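Local coordinates for putative peptide ABC-transport system periplasmic peptide-binding protein (Campylobacter jejuni, PDB 4OEV) that binds nickel outside the cytoplasm for an ABC-type importer, and belongs to a family of solute-binding proteins generally assigned to peptide transport, at residues A[212-217]-A[462-467]; A[7-12]-A[484-489]; A[59-64]-A[123-128]; A[426-431]-A[439-444]. One frame throughout, in Å; residues are numbered along the deposited sequence.

Interaction 1. Residues A[212-217]-A[462-467]; sequences IDAALI and FALVYN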
loop_
_atom_site.group_PDB
_atom_site.type_symbol
_atom_site.label_atom_id
_atom_site.label_comp_id
_atom_site.label_asym_id
_atom_site.label_seq_id
_atom_site.Cartn_x
_atom_site.Cartn_y
_atom_site.Cartn_z
ATOM N N ILE A 212 5.312 -24.478 -1.531
ATOM C CA ILE A 212 4.268 -23.534 -1.126
ATOM C C ILE A 212 2.988 -23.823 -1.900
ATOM O O ILE A 212 3.029 -24.436 -2.963
ATOM C CB ILE A 212 4.687 -22.040 -1.338
ATOM C CG1 ILE A 212 5.036 -21.766 -2.782
ATOM C CG2 ILE A 212 5.867 -21.684 -0.464
ATOM C CD1 ILE A 212 5.395 -20.232 -3.063
ATOM N N ASP A 213 1.859 -23.372 -1.360
ATOM C CA ASP A 213 0.541 -23.611 -1.946
ATOM C C ASP A 213 0.080 -22.516 -2.868
ATOM O O ASP A 213 -0.767 -22.740 -3.713
ATOM C CB ASP A 213 -0.534 -23.758 -0.840
ATOM C CG ASP A 213 -0.440 -25.071 -0.109
ATOM O OD1 ASP A 213 -0.415 -26.121 -0.788
ATOM O OD2 ASP A 213 -0.441 -25.057 1.151
ATOM N N ALA A 214 0.583 -21.312 -2.646
ATOM C CA ALA A 214 0.096 -20.114 -3.348
ATOM C C ALA A 214 1.099 -18.997 -3.265
ATOM O O ALA A 214 1.795 -18.874 -2.254
ATOM C CB ALA A 214 -1.236 -19.640 -2.754
ATOM N N ALA A 215 1.112 -18.160 -4.302
ATOM C CA ALA A 215 1.923 -16.932 -4.358
ATOM C C ALA A 215 1.361 -15.990 -5.416
ATOM O O ALA A 215 0.725 -16.448 -6.394
ATOM C CB ALA A 215 3.364 -17.241 -4.666
ATOM N N LEU A 216 1.591 -14.684 -5.261
ATOM C CA LEU A 216 1.351 -13.783 -6.406
ATOM C C LEU A 216 2.563 -13.885 -7.322
ATOM O O LEU A 216 3.713 -13.840 -6.851
ATOM C CB LEU A 216 1.167 -12.320 -5.998
ATOM C CG LEU A 216 0.011 -12.059 -5.061
ATOM C CD1 LEU A 216 -0.031 -10.507 -4.751
ATOM C CD2 LEU A 216 -1.250 -12.544 -5.695
ATOM N N ILE A 217 2.302 -14.018 -8.616
ATOM C CA ILE A 217 3.364 -14.242 -9.608
ATOM C C ILE A 217 3.387 -13.186 -10.723
ATOM O O ILE A 217 2.373 -12.949 -11.398
ATOM C CB ILE A 217 3.213 -15.638 -10.260
ATOM C CG1 ILE A 217 3.305 -16.734 -9.212
ATOM C CG2 ILE A 217 4.279 -15.835 -11.367
ATOM C CD1 ILE A 217 4.606 -16.724 -8.388
ATOM N N PHE A 462 -3.141 -8.427 -10.639
ATOM C CA PHE A 462 -2.271 -9.395 -10.002
ATOM C C PHE A 462 -2.717 -10.779 -10.383
ATOM O O PHE A 462 -3.903 -11.025 -10.593
ATOM C CB PHE A 462 -2.259 -9.213 -8.476
ATOM C CG PHE A 462 -1.381 -8.081 -8.035
ATOM C CD1 PHE A 462 -0.026 -8.291 -7.839
ATOM C CD2 PHE A 462 -1.905 -6.824 -7.833
ATOM C CE1 PHE A 462 0.831 -7.247 -7.475
ATOM C CE2 PHE A 462 -1.048 -5.755 -7.461
ATOM C CZ PHE A 462 0.301 -5.974 -7.272
ATOM N N ALA A 463 -1.745 -11.677 -10.474
ATOM C CA ALA A 463 -2.039 -13.065 -10.765
ATOM C C ALA A 463 -1.785 -13.898 -9.517
ATOM O O ALA A 463 -0.635 -14.089 -9.114
ATOM C CB ALA A 463 -1.174 -13.575 -11.978
ATOM N N LEU A 464 -2.866 -14.368 -8.890
ATOM C CA LEU A 464 -2.733 -15.300 -7.783
ATOM C C LEU A 464 -2.598 -16.701 -8.325
ATOM O O LEU A 464 -3.553 -17.275 -8.890
ATOM C CB LEU A 464 -3.934 -15.206 -6.812
ATOM C CG LEU A 464 -3.966 -16.256 -5.693
ATOM C CD1 LEU A 464 -2.637 -16.364 -4.953
ATOM C CD2 LEU A 464 -5.117 -15.907 -4.714
ATOM N N VAL A 465 -1.425 -17.282 -8.149
ATOM C CA VAL A 465 -1.255 -18.631 -8.676
ATOM C C VAL A 465 -1.355 -19.653 -7.560
ATOM O O VAL A 465 -0.650 -19.558 -6.557
ATOM C CB VAL A 465 0.065 -18.837 -9.392
ATOM C CG1 VAL A 465 0.120 -20.253 -9.915
ATOM C CG2 VAL A 465 0.223 -17.828 -10.529
ATOM N N TYR A 466 -2.208 -20.637 -7.720
ATOM C CA TYR A 466 -2.458 -21.501 -6.565
ATOM C C TYR A 466 -2.556 -22.990 -6.909
ATOM O O TYR A 466 -3.166 -23.410 -7.906
ATOM C CB TYR A 466 -3.743 -21.028 -5.819
ATOM C CG TYR A 466 -4.988 -21.101 -6.697
ATOM C CD1 TYR A 466 -5.339 -20.032 -7.533
ATOM C CD2 TYR A 466 -5.769 -22.241 -6.730
ATOM C CE1 TYR A 466 -6.439 -20.124 -8.375
ATOM C CE2 TYR A 466 -6.884 -22.332 -7.559
ATOM C CZ TYR A 466 -7.207 -21.254 -8.366
ATOM O OH TYR A 466 -8.295 -21.342 -9.192
ATOM N N ASN A 467 -1.958 -23.798 -6.048
ATOM C CA ASN A 467 -2.203 -25.241 -6.047
ATOM C C ASN A 467 -3.694 -25.550 -6.227
ATOM O O ASN A 467 -4.539 -25.049 -5.480
ATOM C CB ASN A 467 -1.675 -25.836 -4.752
ATOM C CG ASN A 467 -1.882 -27.304 -4.683
ATOM O OD1 ASN A 467 -2.632 -27.798 -3.855
ATOM N ND2 ASN A 467 -1.211 -28.022 -5.578
HETATM O O HOH W 1 0.903 -10.595 -10.671
#
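Four backbone hydrogen bonds zip 212-217 to 462-467 as antiparallel neighbours, the axes of strands 214-216 and 462-467 running 166° apart. Ala-215 and Val-465 form the hydrogen-bonded pair: Val-465 N reaches Ala-215 O at 2.9 Å, nearly along the C=O axis, and Ala-215 N returns a bond to Val-465 O at 3.2 Å. Beyond them Asn-467 N meets Asp-213 O at 2.8 Å, and Ile-217 N meets Ala-463 O at 3.0 Å. A water extends the ladder, donating to Ile-217 O and accepting from Ala-463 N.

On the face carrying Ala-214, Leu-216, Leu-464 and Tyr-466, the two methyls of Leu-216 divide the work: CD1 approaches Phe-462 CD1 obliquely at 3.8 Å, while CD2 lies against Leu-464 CB at 3.9 Å. On the face of Ala-215 and Val-465, Val-465 CG2 is crossed obliquely by Ile-217 CG1, 3.5 Å away. Val-465 CG1 stands anti to its backbone N (chi1 -179°), which sets CG2 beside that N.

Further out, 214-216 and 231-236 both pair antiparallel with the long strand 454-467 in one sheet, and helix 200-208 packs on Ala-215, Ile-217 and Val-465. Asp-213 OD2 takes a hydrogen bond from Ile-8 N and a salt bridge from Lys-494 NZ. These outside partners would probably stabilise the buried carboxylate's ionised form, while the pairing itself rests on main-chain polarity and apolar side chains.

Interaction 2. Residues A[7-12]-A[484-489]; sequences LIIAVE and GFTWNV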
loop_
_atom_site.group_PDB
_atom_site.type_symbol
_atom_site.label_atom_id
_atom_site.label_comp_id
_atom_site.label_asym_id
_atom_site.label_seq_id
_atom_site.Cartn_x
_atom_site.Cartn_y
_atom_site.Cartn_z
ATOM N N LEU A 7 -1.682 -24.704 5.288
ATOM C CA LEU A 7 -1.614 -23.784 4.145
ATOM C C LEU A 7 -0.262 -23.096 4.165
ATOM O O LEU A 7 0.133 -22.564 5.175
ATOM C CB LEU A 7 -2.708 -22.717 4.209
ATOM C CG LEU A 7 -4.078 -23.094 3.635
ATOM C CD1 LEU A 7 -5.058 -21.926 3.697
ATOM C CD2 LEU A 7 -3.958 -23.671 2.224
ATOM N N ILE A 8 0.474 -23.095 3.057
ATOM C CA ILE A 8 1.721 -22.341 3.038
ATOM C C ILE A 8 1.630 -21.317 1.947
ATOM O O ILE A 8 1.497 -21.663 0.783
ATOM C CB ILE A 8 2.946 -23.221 2.816
ATOM C CG1 ILE A 8 2.930 -24.399 3.789
ATOM C CG2 ILE A 8 4.225 -22.381 2.892
ATOM C CD1 ILE A 8 4.185 -25.157 3.846
ATOM N N ILE A 9 1.666 -20.046 2.328
ATOM C CA ILE A 9 1.495 -18.964 1.355
ATOM C C ILE A 9 2.702 -18.052 1.318
ATOM O O ILE A 9 3.142 -17.549 2.341
ATOM C CB ILE A 9 0.270 -18.097 1.671
ATOM C CG1 ILE A 9 -0.992 -18.946 1.850
ATOM C CG2 ILE A 9 0.085 -16.989 0.638
ATOM C CD1 ILE A 9 -2.182 -18.098 2.197
ATOM N N ALA A 10 3.216 -17.826 0.112
ATOM C CA ALA A 10 4.291 -16.876 -0.078
ATOM C C ALA A 10 3.759 -15.454 -0.069
ATOM O O ALA A 10 2.741 -15.143 -0.700
ATOM C CB ALA A 10 5.027 -17.142 -1.433
ATOM N N VAL A 11 4.496 -14.578 0.597
ATOM C CA VAL A 11 4.175 -13.152 0.598
ATOM C C VAL A 11 5.446 -12.331 0.374
ATOM O O VAL A 11 6.475 -12.601 1.004
ATOM C CB VAL A 11 3.491 -12.739 1.910
ATOM C CG1 VAL A 11 3.350 -11.218 1.962
ATOM C CG2 VAL A 11 2.107 -13.394 1.977
ATOM N N GLU A 12 5.378 -11.347 -0.516
ATOM C CA GLU A 12 6.608 -10.562 -0.880
ATOM C C GLU A 12 7.282 -9.830 0.313
ATOM O O GLU A 12 8.512 -9.936 0.509
ATOM C CB GLU A 12 6.276 -9.573 -1.970
ATOM C CG GLU A 12 7.493 -8.750 -2.464
ATOM C CD GLU A 12 7.077 -7.644 -3.360
ATOM O OE1 GLU A 12 5.854 -7.531 -3.580
ATOM O OE2 GLU A 12 7.952 -6.877 -3.848
ATOM N N GLY A 484 -3.942 -7.999 0.477
ATOM C CA GLY A 484 -5.354 -8.207 0.511
ATOM C C GLY A 484 -5.699 -9.496 -0.165
ATOM O O GLY A 484 -6.830 -9.919 -0.072
ATOM N N PHE A 485 -4.751 -10.136 -0.845
ATOM C CA PHE A 485 -5.151 -11.327 -1.589
ATOM C C PHE A 485 -5.473 -12.511 -0.651
ATOM O O PHE A 485 -6.113 -13.486 -1.065
ATOM C CB PHE A 485 -4.095 -11.701 -2.655
ATOM C CG PHE A 485 -2.859 -12.377 -2.117
ATOM C CD1 PHE A 485 -2.754 -13.781 -2.130
ATOM C CD2 PHE A 485 -1.793 -11.626 -1.616
ATOM C CE1 PHE A 485 -1.597 -14.421 -1.657
ATOM C CE2 PHE A 485 -0.647 -12.249 -1.124
ATOM C CZ PHE A 485 -0.553 -13.672 -1.157
ATOM N N THR A 486 -5.088 -12.371 0.612
ATOM C CA THR A 486 -5.334 -13.345 1.669
ATOM C C THR A 486 -6.455 -12.925 2.616
ATOM O O THR A 486 -6.575 -13.480 3.727
ATOM C CB THR A 486 -4.051 -13.558 2.503
ATOM O OG1 THR A 486 -3.525 -12.273 2.908
ATOM C CG2 THR A 486 -3.020 -14.275 1.705
ATOM N N TRP A 487 -7.304 -11.993 2.168
ATOM C CA TRP A 487 -8.279 -11.338 3.062
ATOM C C TRP A 487 -9.276 -12.359 3.616
ATOM O O TRP A 487 -9.784 -12.150 4.711
ATOM C CB TRP A 487 -9.055 -10.219 2.355
ATOM C CG TRP A 487 -10.024 -10.766 1.343
ATOM C CD1 TRP A 487 -9.723 -11.155 0.040
ATOM C CD2 TRP A 487 -11.426 -11.039 1.529
ATOM N NE1 TRP A 487 -10.874 -11.643 -0.577
ATOM C CE2 TRP A 487 -11.919 -11.587 0.316
ATOM C CE3 TRP A 487 -12.316 -10.868 2.604
ATOM C CZ2 TRP A 487 -13.274 -11.956 0.150
ATOM C CZ3 TRP A 487 -13.668 -11.250 2.435
ATOM C CH2 TRP A 487 -14.125 -11.779 1.220
ATOM N N ASN A 488 -9.570 -13.447 2.877
ATOM C CA ASN A 488 -10.520 -14.446 3.400
ATOM C C ASN A 488 -9.851 -15.796 3.607
ATOM O O ASN A 488 -10.479 -16.871 3.464
ATOM C CB ASN A 488 -11.772 -14.588 2.506
ATOM C CG ASN A 488 -11.570 -15.511 1.315
ATOM O OD1 ASN A 488 -10.612 -15.370 0.538
ATOM N ND2 ASN A 488 -12.474 -16.481 1.172
ATOM N N VAL A 489 -8.569 -15.750 3.952
ATOM C CA VAL A 489 -7.788 -16.979 4.078
ATOM C C VAL A 489 -8.412 -17.972 5.081
ATOM O O VAL A 489 -8.284 -19.180 4.913
ATOM C CB VAL A 489 -6.332 -16.683 4.484
ATOM C CG1 VAL A 489 -6.289 -16.056 5.869
ATOM C CG2 VAL A 489 -5.505 -17.969 4.425
#
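Phe-485 holds its CG in the crowded position between backbone N and carbonyl carbon (chi1 77°), and this aims the ring at strand 7-11. Ile-9 answers with CG1 anti to its carbonyl carbon (chi1 -52°) and an extended CD1 (chi2 178°), so its two branches reach different partners. The CG2 branch meets the Phe-485 ring tip to tip, 3.8 Å from CZ. Ile-9 CD1 lies 3.9 Å from Thr-486 CG2 and 4.0 Å from Val-489 CG2. That Val-489 methyl, anti to its own backbone N, also slides past Leu-7 CD1 at 4.0 Å. Ala-10 O comes to the edge of the Phe-485 ring near its plane, 3.6 Å from CZ, and Thr-486 CG2 sits over one face of the same ring.

No hydrogen bond crosses between the segments; the contact is wholly buried and apolar apart from that carbonyl. Two type I beta turns, Gly-484 to Trp-487 and Thr-486 to Val-489, fold the C-terminal loop so that Phe-485, Thr-486 and Val-489 all face the strand. Trp-492 packs beside Leu-7 and Ile-9. Strand 6-11 pairs with parallel strand 191-196 and also bonds through Ile-8 and Ala-10 to Asp-213 and Ala-214, while Phe-485 touches Leu-216 of strand 214-216.

Interaction 3. Residues A[59-64]-A[123-128]; sequences DGLVYD and FKPYPA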
loop_
_atom_site.group_PDB
_atom_site.type_symbol
_atom_site.label_atom_id
_atom_site.label_comp_id
_atom_site.label_asym_id
_atom_site.label_seq_id
_atom_site.Cartn_x
_atom_site.Cartn_y
_atom_site.Cartn_z
ATOM N N ASP A 59 -23.129 16.579 11.988
ATOM C CA ASP A 59 -21.963 17.423 11.675
ATOM C C ASP A 59 -20.700 16.615 11.372
ATOM O O ASP A 59 -19.650 17.189 11.021
ATOM C CB ASP A 59 -21.679 18.416 12.825
ATOM C CG ASP A 59 -21.363 17.729 14.144
ATOM O OD1 ASP A 59 -21.139 16.503 14.155
ATOM O OD2 ASP A 59 -21.358 18.426 15.188
ATOM N N GLY A 60 -20.792 15.291 11.526
ATOM C CA GLY A 60 -19.666 14.407 11.248
ATOM C C GLY A 60 -18.630 14.356 12.373
ATOM O O GLY A 60 -17.568 13.752 12.209
ATOM N N LEU A 61 -18.922 14.986 13.520
ATOM C CA LEU A 61 -17.899 15.113 14.561
ATOM C C LEU A 61 -17.946 14.019 15.636
ATOM O O LEU A 61 -16.945 13.815 16.344
ATOM C CB LEU A 61 -17.985 16.486 15.265
ATOM C CG LEU A 61 -17.656 17.722 14.436
ATOM C CD1 LEU A 61 -17.557 18.969 15.300
ATOM C CD2 LEU A 61 -16.379 17.482 13.665
ATOM N N VAL A 62 -19.071 13.325 15.752
ATOM C CA VAL A 62 -19.274 12.379 16.861
ATOM C C VAL A 62 -19.666 10.967 16.419
ATOM O O VAL A 62 -20.637 10.781 15.671
ATOM C CB VAL A 62 -20.337 12.903 17.841
ATOM C CG1 VAL A 62 -20.689 11.844 18.856
ATOM C CG2 VAL A 62 -19.817 14.145 18.551
ATOM N N TYR A 63 -18.911 9.987 16.911
ATOM C CA TYR A 63 -19.099 8.567 16.548
ATOM C C TYR A 63 -19.513 7.781 17.749
ATOM O O TYR A 63 -18.723 7.627 18.682
ATOM C CB TYR A 63 -17.805 7.942 15.994
ATOM C CG TYR A 63 -17.444 8.386 14.597
ATOM C CD1 TYR A 63 -17.419 7.481 13.547
ATOM C CD2 TYR A 63 -17.144 9.708 14.326
ATOM C CE1 TYR A 63 -17.087 7.877 12.259
ATOM C CE2 TYR A 63 -16.837 10.119 13.055
ATOM C CZ TYR A 63 -16.800 9.198 12.025
ATOM O OH TYR A 63 -16.514 9.634 10.762
ATOM N N ASP A 64 -20.723 7.224 17.703
ATOM C CA ASP A 64 -21.159 6.312 18.745
ATOM C C ASP A 64 -20.985 4.902 18.225
ATOM O O ASP A 64 -21.624 4.538 17.236
ATOM C CB ASP A 64 -22.620 6.546 19.138
ATOM C CG ASP A 64 -22.805 7.768 20.031
ATOM O OD1 ASP A 64 -22.490 7.678 21.236
ATOM O OD2 ASP A 64 -23.293 8.797 19.522
ATOM N N PHE A 123 -11.987 16.463 16.371
ATOM C CA PHE A 123 -11.821 17.920 16.268
ATOM C C PHE A 123 -12.550 18.480 15.034
ATOM O O PHE A 123 -13.161 19.552 15.071
ATOM C CB PHE A 123 -10.342 18.294 16.176
ATOM C CG PHE A 123 -9.549 18.018 17.413
ATOM C CD1 PHE A 123 -9.679 18.819 18.530
ATOM C CD2 PHE A 123 -8.634 16.976 17.439
ATOM C CE1 PHE A 123 -8.931 18.575 19.654
ATOM C CE2 PHE A 123 -7.889 16.720 18.572
ATOM C CZ PHE A 123 -8.039 17.523 19.676
ATOM N N LYS A 124 -12.406 17.773 13.916
ATOM C CA LYS A 124 -13.007 18.163 12.652
ATOM C C LYS A 124 -13.442 16.874 11.944
ATOM O O LYS A 124 -12.995 15.790 12.313
ATOM C CB LYS A 124 -12.017 19.002 11.827
ATOM C CG LYS A 124 -10.629 18.458 11.786
ATOM C CD LYS A 124 -9.634 19.494 11.297
ATOM C CE LYS A 124 -8.452 19.590 12.254
ATOM N NZ LYS A 124 -7.161 19.928 11.542
ATOM N N PRO A 125 -14.313 16.975 10.928
ATOM C CA PRO A 125 -14.784 15.712 10.328
ATOM C C PRO A 125 -13.632 14.926 9.700
ATOM O O PRO A 125 -12.683 15.544 9.217
ATOM C CB PRO A 125 -15.780 16.178 9.247
ATOM C CG PRO A 125 -16.112 17.631 9.606
ATOM C CD PRO A 125 -14.885 18.165 10.265
ATOM N N TYR A 126 -13.729 13.591 9.699
ATOM C CA TYR A 126 -12.753 12.727 9.043
ATOM C C TYR A 126 -13.524 11.524 8.568
ATOM O O TYR A 126 -13.560 10.502 9.252
ATOM C CB TYR A 126 -11.610 12.327 9.999
ATOM C CG TYR A 126 -10.505 11.541 9.333
ATOM C CD1 TYR A 126 -9.783 12.069 8.242
ATOM C CD2 TYR A 126 -10.179 10.270 9.785
ATOM C CE1 TYR A 126 -8.802 11.318 7.623
ATOM C CE2 TYR A 126 -9.211 9.543 9.204
ATOM C CZ TYR A 126 -8.499 10.062 8.117
ATOM O OH TYR A 126 -7.528 9.294 7.530
ATOM N N PRO A 127 -14.211 11.665 7.424
ATOM C CA PRO A 127 -15.091 10.607 6.915
ATOM C C PRO A 127 -14.344 9.281 6.745
ATOM O O PRO A 127 -14.954 8.217 6.896
ATOM C CB PRO A 127 -15.520 11.125 5.540
ATOM C CG PRO A 127 -15.171 12.561 5.501
ATOM C CD PRO A 127 -14.118 12.811 6.502
ATOM N N ALA A 128 -13.037 9.341 6.510
ATOM C CA ALA A 128 -12.254 8.120 6.332
ATOM C C ALA A 128 -12.158 7.293 7.620
ATOM O O ALA A 128 -11.602 6.197 7.619
ATOM C CB ALA A 128 -10.867 8.451 5.823
HETATM O O HOH W 2 -16.451 12.317 10.059
HETATM O O HOH W 3 -16.408 7.843 8.851
#
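Leu-61 and Tyr-63 carry this contact in different ways, one through a methyl laid on the chain and the other through a hydroxyl linked by water. Leu-61 CG is anti to the carbonyl carbon (chi1 -66°) and CD2 rests on the peptide before Pro-125, 3.5 Å from Lys-124 C. The same methyl lies 3.8 Å from Pro-125 CD, at the proline ring. The backbone of Leu-61 is held by an Asx turn: Leu-61 N donates to Asp-59 OD1 at 2.8 Å, from above the carboxylate plane, and Ser-57 OG binds that oxygen too. Tyr-63 points toward 123-128, and both of its waters lie in the ring plane at the hydroxyl edge. One water bonds Tyr-63 OH at 2.8 Å, donates to Gly-60 O and accepts from Tyr-126 N. The second bonds Tyr-63 OH at 2.6 Å and donates to Pro-127 O at 2.5 Å, so two waters tie the one hydroxyl to the backbone of both segments.

Strand 62-67 pairs with antiparallel strand 117-122 in a four-stranded sheet, with backbone bonds from Leu-61 to Leu-122 and Tyr-63 to Ile-120. Segment 123-128 is the loop leading from strand 117-122 to helix 129-132, whose Phe-129 meets Tyr-63 edge-to-face.

Interaction 4. Residues A[426-431]-A[439-444]; sequences QKARNT and KYYKDF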
loop_
_atom_site.group_PDB
_atom_site.type_symbol
_atom_site.label_atom_id
_atom_site.label_comp_id
_atom_site.label_asym_id
_atom_site.label_seq_id
_atom_site.Cartn_x
_atom_site.Cartn_y
_atom_site.Cartn_z
ATOM N N GLN A 426 -5.811 18.247 2.491
ATOM C CA GLN A 426 -6.255 18.593 3.848
ATOM C C GLN A 426 -7.706 18.872 3.838
ATOM O O GLN A 426 -8.436 18.358 4.703
ATOM C CB GLN A 426 -5.438 19.783 4.406
ATOM C CG GLN A 426 -3.976 19.398 4.801
ATOM C CD GLN A 426 -3.137 20.588 5.321
ATOM O OE1 GLN A 426 -3.676 21.593 5.786
ATOM N NE2 GLN A 426 -1.814 20.460 5.249
ATOM N N LYS A 427 -8.168 19.696 2.890
ATOM C CA LYS A 427 -9.609 19.942 2.791
ATOM C C LYS A 427 -10.356 18.647 2.498
ATOM O O LYS A 427 -11.339 18.305 3.153
ATOM C CB LYS A 427 -9.931 20.980 1.714
ATOM C CG LYS A 427 -9.586 22.433 2.113
ATOM C CD LYS A 427 -9.652 23.347 0.901
ATOM C CE LYS A 427 -9.740 24.824 1.295
ATOM N NZ LYS A 427 -8.985 25.161 2.535
ATOM N N ALA A 428 -9.842 17.891 1.547
ATOM C CA ALA A 428 -10.533 16.681 1.114
ATOM C C ALA A 428 -10.806 15.697 2.246
ATOM O O ALA A 428 -11.851 15.069 2.275
ATOM C CB ALA A 428 -9.683 15.975 0.002
ATOM N N ARG A 429 -9.833 15.515 3.130
ATOM C CA ARG A 429 -9.920 14.512 4.186
ATOM C C ARG A 429 -10.769 14.988 5.373
ATOM O O ARG A 429 -11.302 14.162 6.155
ATOM C CB ARG A 429 -8.497 14.127 4.665
ATOM C CG ARG A 429 -7.821 15.143 5.557
ATOM C CD ARG A 429 -6.337 14.896 5.600
ATOM N NE ARG A 429 -5.944 13.523 5.965
ATOM C CZ ARG A 429 -5.319 13.210 7.114
ATOM N NH1 ARG A 429 -4.936 11.964 7.376
ATOM N NH2 ARG A 429 -5.051 14.156 8.015
ATOM N N ASN A 430 -10.900 16.311 5.508
ATOM C CA ASN A 430 -11.722 16.864 6.623
ATOM C C ASN A 430 -13.067 17.459 6.208
ATOM O O ASN A 430 -13.627 18.278 6.941
ATOM C CB ASN A 430 -10.933 17.938 7.383
ATOM C CG ASN A 430 -9.677 17.393 8.051
ATOM O OD1 ASN A 430 -8.587 17.977 7.913
ATOM N ND2 ASN A 430 -9.796 16.246 8.724
ATOM N N THR A 431 -13.604 17.059 5.058
ATOM C CA THR A 431 -14.945 17.495 4.639
ATOM C C THR A 431 -15.883 16.304 4.521
ATOM O O THR A 431 -15.541 15.317 3.853
ATOM C CB THR A 431 -14.984 18.198 3.282
ATOM O OG1 THR A 431 -14.115 19.346 3.291
ATOM C CG2 THR A 431 -16.428 18.637 2.969
ATOM N N LYS A 439 -14.611 17.352 -5.210
ATOM C CA LYS A 439 -14.099 18.629 -5.711
ATOM C C LYS A 439 -12.651 18.842 -5.305
ATOM O O LYS A 439 -11.821 19.221 -6.126
ATOM C CB LYS A 439 -14.947 19.789 -5.208
ATOM C CG LYS A 439 -14.515 21.146 -5.714
ATOM C CD LYS A 439 -14.991 22.257 -4.747
ATOM C CE LYS A 439 -14.296 23.617 -5.019
ATOM N NZ LYS A 439 -12.783 23.596 -5.124
ATOM N N TYR A 440 -12.351 18.610 -4.042
ATOM C CA TYR A 440 -11.008 18.788 -3.517
ATOM C C TYR A 440 -10.019 17.756 -4.097
ATOM O O TYR A 440 -8.850 18.072 -4.399
ATOM C CB TYR A 440 -11.073 18.713 -2.007
ATOM C CG TYR A 440 -11.870 19.864 -1.404
ATOM C CD1 TYR A 440 -11.786 21.159 -1.931
ATOM C CD2 TYR A 440 -12.697 19.656 -0.316
ATOM C CE1 TYR A 440 -12.504 22.230 -1.358
ATOM C CE2 TYR A 440 -13.426 20.708 0.253
ATOM C CZ TYR A 440 -13.318 21.978 -0.266
ATOM O OH TYR A 440 -14.043 22.985 0.312
ATOM N N TYR A 441 -10.489 16.519 -4.256
ATOM C CA TYR A 441 -9.652 15.503 -4.909
ATOM C C TYR A 441 -9.427 15.915 -6.354
ATOM O O TYR A 441 -8.345 15.721 -6.865
ATOM C CB TYR A 441 -10.308 14.097 -4.806
ATOM C CG TYR A 441 -10.110 13.571 -3.426
ATOM C CD1 TYR A 441 -8.833 13.548 -2.881
ATOM C CD2 TYR A 441 -11.188 13.209 -2.617
ATOM C CE1 TYR A 441 -8.615 13.127 -1.611
ATOM C CE2 TYR A 441 -10.980 12.792 -1.327
ATOM C CZ TYR A 441 -9.683 12.739 -0.837
ATOM O OH TYR A 441 -9.416 12.331 0.432
ATOM N N LYS A 442 -10.413 16.559 -7.005
ATOM C CA LYS A 442 -10.118 17.081 -8.342
ATOM C C LYS A 442 -9.016 18.153 -8.301
ATOM O O LYS A 442 -8.077 18.114 -9.109
ATOM C CB LYS A 442 -11.381 17.637 -9.001
ATOM C CG LYS A 442 -11.137 18.217 -10.392
ATOM C CD LYS A 442 -12.315 19.072 -10.836
ATOM C CE LYS A 442 -12.322 19.329 -12.332
ATOM N NZ LYS A 442 -11.303 20.351 -12.769
ATOM N N ASP A 443 -9.067 19.067 -7.328
ATOM C CA ASP A 443 -7.994 20.056 -7.140
ATOM C C ASP A 443 -6.634 19.364 -6.946
ATOM O O ASP A 443 -5.621 19.736 -7.541
ATOM C CB ASP A 443 -8.284 20.949 -5.921
ATOM C CG ASP A 443 -9.439 21.909 -6.158
ATOM O OD1 ASP A 443 -9.751 22.186 -7.327
ATOM O OD2 ASP A 443 -10.053 22.379 -5.168
ATOM N N PHE A 444 -6.636 18.332 -6.123
ATOM C CA PHE A 444 -5.454 17.563 -5.879
ATOM C C PHE A 444 -4.860 16.950 -7.180
ATOM O O PHE A 444 -3.651 17.101 -7.479
ATOM C CB PHE A 444 -5.806 16.474 -4.853
ATOM C CG PHE A 444 -4.783 15.358 -4.770
ATOM C CD1 PHE A 444 -3.503 15.621 -4.363
ATOM C CD2 PHE A 444 -5.125 14.053 -5.085
ATOM C CE1 PHE A 444 -2.557 14.623 -4.269
ATOM C CE2 PHE A 444 -4.194 13.044 -5.002
ATOM C CZ PHE A 444 -2.898 13.319 -4.596
HETATM O O HOH W 4 -14.621 22.326 3.530
#
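Both tyrosine rings take an aliphatic group on one face, so this helical hairpin (alpha-hairpin), in which helix 419-429 ends and helix 434-450 turns back beside it, is joined by two CH-pi contacts. Lys-427 CB sits over the centre of the Tyr-440 ring, 3.7 Å from its centroid and 11° off the normal. Ala-428 CB lies over a face of Tyr-441, 3.5 Å from that centroid and shifted toward the rim, with CZ the nearest ring atom. At the edge of Tyr-440, in plane, is Asp-443 OD2, which also forms a salt bridge with Lys-439 NZ; another part of that edge meets Thr-431 OG1, 3.4 Å from CE2.

Both tyrosines hold CG anti to the carbonyl carbon, and as successive helix residues they splay to either side of Ala-428, whose CB also touches Tyr-440 CB at 3.7 Å. No hydrogen bond links the segments directly. Arg-429 leads elsewhere, to salt bridges with Asp-391 and Glu-105, while Arg-437 NE binds Ala-428 O. At the helix end, Thr-431 OG1 donates to Lys-427 O at 3.0 Å, 44° out of the carbonyl plane, and accepts from a water weakly bonded to Tyr-440 OH.

Overall arrangement
The contacts form two touching pairs. Interactions 1 and 2 have centres about 9 Å apart and join through strand 6-11: Asp-213 N lies 2.8 Å from Ile-8 O, and Ala-214 O lies 3.0 Å from Ala-10 N, both probable hydrogen bonds. Interactions 3 and 4, centres about 16 Å apart, meet where Pro-125 O lies 3.0 Å from Asn-430 ND2. The pairs stand well apart, with about 17 Å between nearest atoms of interactions 2 and 3. None binds the metal, held by His-26, His-480 and His-481, but the side chain of Phe-462 is about 9 Å from the bound nickel and from the oxalate, and Glu-12 of segment 7-12 hydrogen-bonds His-481 ND1, a second-shell link.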